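PDB 6BXS: mitochondrial association factor 1 from Toxoplasma gondii, which probably works at the parasite–host interface, where the MAF1 locus is required for direct manipulation of host mitochondria, and contains a macro domain. Local coordinates for residues Ser42-Thr47 / Gly160-Asp165. Sequence-based numbering, arbitrary orientation.
Sequences SKRVAT and GNEMND
Arg44 makes the polar part of this contact, its guanidinium reaching Asp165 with one terminal nitrogen and Glu162 with the other. Arg44 NH1 donates to Asp165 OD1 at 2.6 Å, a salt bridge on the syn lone pair of that oxygen, although guanidinium and carboxylate planes stand 75° apart. Arg44 NH2 bonds to Glu162 O at 3.2 Å, approaching from above the carbonyl plane; Glu162 OE1, 3.9 Å from the same NH2, adds a long ion pair. Glu162 O and Asp165 OD1 sit 2.9 Å apart, two acceptors probably made tolerable by the cation they share. A bend at chi3 (44°) sets the direction of NE, which donates to Pro210 O, so the guanidinium is gripped from the loop beyond. Asp165 OD2 has a second cation in Lys209. Met163, the other main side chain, extends past the backbone of 42-43, Met163 SD lying 4.0 Å from Lys43 N, and a water donates to both Met163 O and Val45 O. Asn161 OD1 accepts from Met163 N at 3.0 Å, an Asx turn. This partly buried salt-bridge network ties the entry to strand 45-50 to the loop leading into its parallel neighbour 166-170, within the mixed sheet of the macro-domain fold.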
loop_
_atom_site.group_PDB
_atom_site.type_symbol
_atom_site.label_atom_id
_atom_site.label_comp_id
_atom_site.label_asym_id
_atom_site.label_seq_id
_atom_site.Cartn_x
_atom_site.Cartn_y
_atom_site.Cartn_z
ATOM N N SER A 42 -3.759 10.717 -15.535
ATOM C CA SER A 42 -3.548 12.159 -15.593
ATOM C C SER A 42 -2.598 12.608 -14.488
ATOM O O SER A 42 -2.059 13.714 -14.531
ATOM C CB SER A 42 -4.881 12.899 -15.479
ATOM O OG SER A 42 -5.614 12.461 -14.348
ATOM N N LYS A 43 -2.397 11.741 -13.498
ATOM C CA LYS A 43 -1.503 12.036 -12.386
ATOM C C LYS A 43 -0.748 10.783 -11.955
ATOM O O LYS A 43 -1.057 9.672 -12.394
ATOM C CB LYS A 43 -2.289 12.618 -11.211
ATOM C CG LYS A 43 -3.262 11.646 -10.570
ATOM C CD LYS A 43 -4.269 12.359 -9.680
ATOM C CE LYS A 43 -5.235 13.203 -10.497
ATOM N NZ LYS A 43 -6.478 13.521 -9.745
ATOM N N ARG A 44 0.246 10.974 -11.095
ATOM C CA ARG A 44 1.106 9.880 -10.665
ATOM C C ARG A 44 0.508 9.156 -9.463
ATOM O O ARG A 44 0.628 9.610 -8.324
ATOM C CB ARG A 44 2.500 10.401 -10.322
ATOM C CG ARG A 44 3.109 11.308 -11.388
ATOM C CD ARG A 44 4.510 11.750 -10.992
ATOM N NE ARG A 44 5.274 10.630 -10.454
ATOM C CZ ARG A 44 5.898 9.718 -11.195
ATOM N NH1 ARG A 44 6.550 8.728 -10.605
ATOM N NH2 ARG A 44 5.875 9.792 -12.519
ATOM N N VAL A 45 -0.136 8.025 -9.734
ATOM C CA VAL A 45 -0.780 7.228 -8.697
ATOM C C VAL A 45 0.092 6.035 -8.318
ATOM O O VAL A 45 0.454 5.230 -9.175
ATOM C CB VAL A 45 -2.158 6.717 -9.158
ATOM C CG1 VAL A 45 -2.885 6.019 -8.009
ATOM C CG2 VAL A 45 -2.996 7.863 -9.704
ATOM N N ALA A 46 0.425 5.932 -7.035
ATOM C CA ALA A 46 1.179 4.796 -6.517
ATOM C C ALA A 46 0.235 3.819 -5.830
ATOM O O ALA A 46 -0.459 4.180 -4.884
ATOM C CB ALA A 46 2.257 5.263 -5.553
ATOM N N THR A 47 0.213 2.580 -6.307
ATOM C CA THR A 47 -0.688 1.574 -5.763
ATOM C C THR A 47 -0.001 0.779 -4.654
ATOM O O THR A 47 1.169 0.406 -4.771
ATOM C CB THR A 47 -1.185 0.625 -6.863
ATOM O OG1 THR A 47 -1.809 1.394 -7.900
ATOM C CG2 THR A 47 -2.188 -0.372 -6.304
ATOM N N GLY A 160 3.677 0.856 -19.686
ATOM C CA GLY A 160 4.752 1.647 -20.262
ATOM C C GLY A 160 4.577 3.145 -20.088
ATOM O O GLY A 160 5.137 3.931 -20.853
ATOM N N ASN A 161 3.798 3.541 -19.084
ATOM C CA ASN A 161 3.557 4.953 -18.807
ATOM C C ASN A 161 4.420 5.448 -17.652
ATOM O O ASN A 161 4.361 4.905 -16.549
ATOM C CB ASN A 161 2.080 5.193 -18.489
ATOM C CG ASN A 161 1.695 6.657 -18.588
ATOM O OD1 ASN A 161 2.120 7.479 -17.776
ATOM N ND2 ASN A 161 0.886 6.990 -19.586
ATOM N N GLU A 162 5.205 6.488 -17.918
ATOM C CA GLU A 162 6.115 7.080 -16.936
ATOM C C GLU A 162 5.446 7.361 -15.589
ATOM O O GLU A 162 6.097 7.317 -14.545
ATOM C CB GLU A 162 6.699 8.383 -17.494
ATOM C CG GLU A 162 7.837 8.981 -16.676
ATOM C CD GLU A 162 7.841 10.499 -16.705
ATOM O OE1 GLU A 162 6.948 11.113 -16.078
ATOM O OE2 GLU A 162 8.734 11.080 -17.357
ATOM N N MET A 163 4.148 7.650 -15.615
ATOM C CA MET A 163 3.430 8.044 -14.405
ATOM C C MET A 163 3.067 6.865 -13.499
ATOM O O MET A 163 2.588 7.069 -12.383
ATOM C CB MET A 163 2.152 8.798 -14.774
ATOM C CG MET A 163 2.389 10.150 -15.425
ATOM S SD MET A 163 0.845 11.040 -15.695
ATOM C CE MET A 163 1.462 12.608 -16.304
ATOM N N ASN A 164 3.295 5.643 -13.977
ATOM C CA ASN A 164 2.919 4.440 -13.232
ATOM C C ASN A 164 4.111 3.724 -12.592
ATOM O O ASN A 164 4.008 2.554 -12.226
ATOM C CB ASN A 164 2.180 3.463 -14.155
ATOM C CG ASN A 164 0.839 3.997 -14.618
ATOM O OD1 ASN A 164 0.233 4.840 -13.960
ATOM N ND2 ASN A 164 0.366 3.498 -15.756
ATOM N N ASP A 165 5.228 4.428 -12.438
ATOM C CA ASP A 165 6.481 3.784 -12.045
ATOM C C ASP A 165 6.794 3.895 -10.552
ATOM O O ASP A 165 7.952 3.777 -10.148
ATOM C CB ASP A 165 7.638 4.375 -12.852
ATOM C CG ASP A 165 7.866 5.841 -12.559
ATOM O OD1 ASP A 165 6.998 6.470 -11.916
ATOM O OD2 ASP A 165 8.913 6.368 -12.982
HETATM O O HOH W 1 3.253 5.988 -10.069
#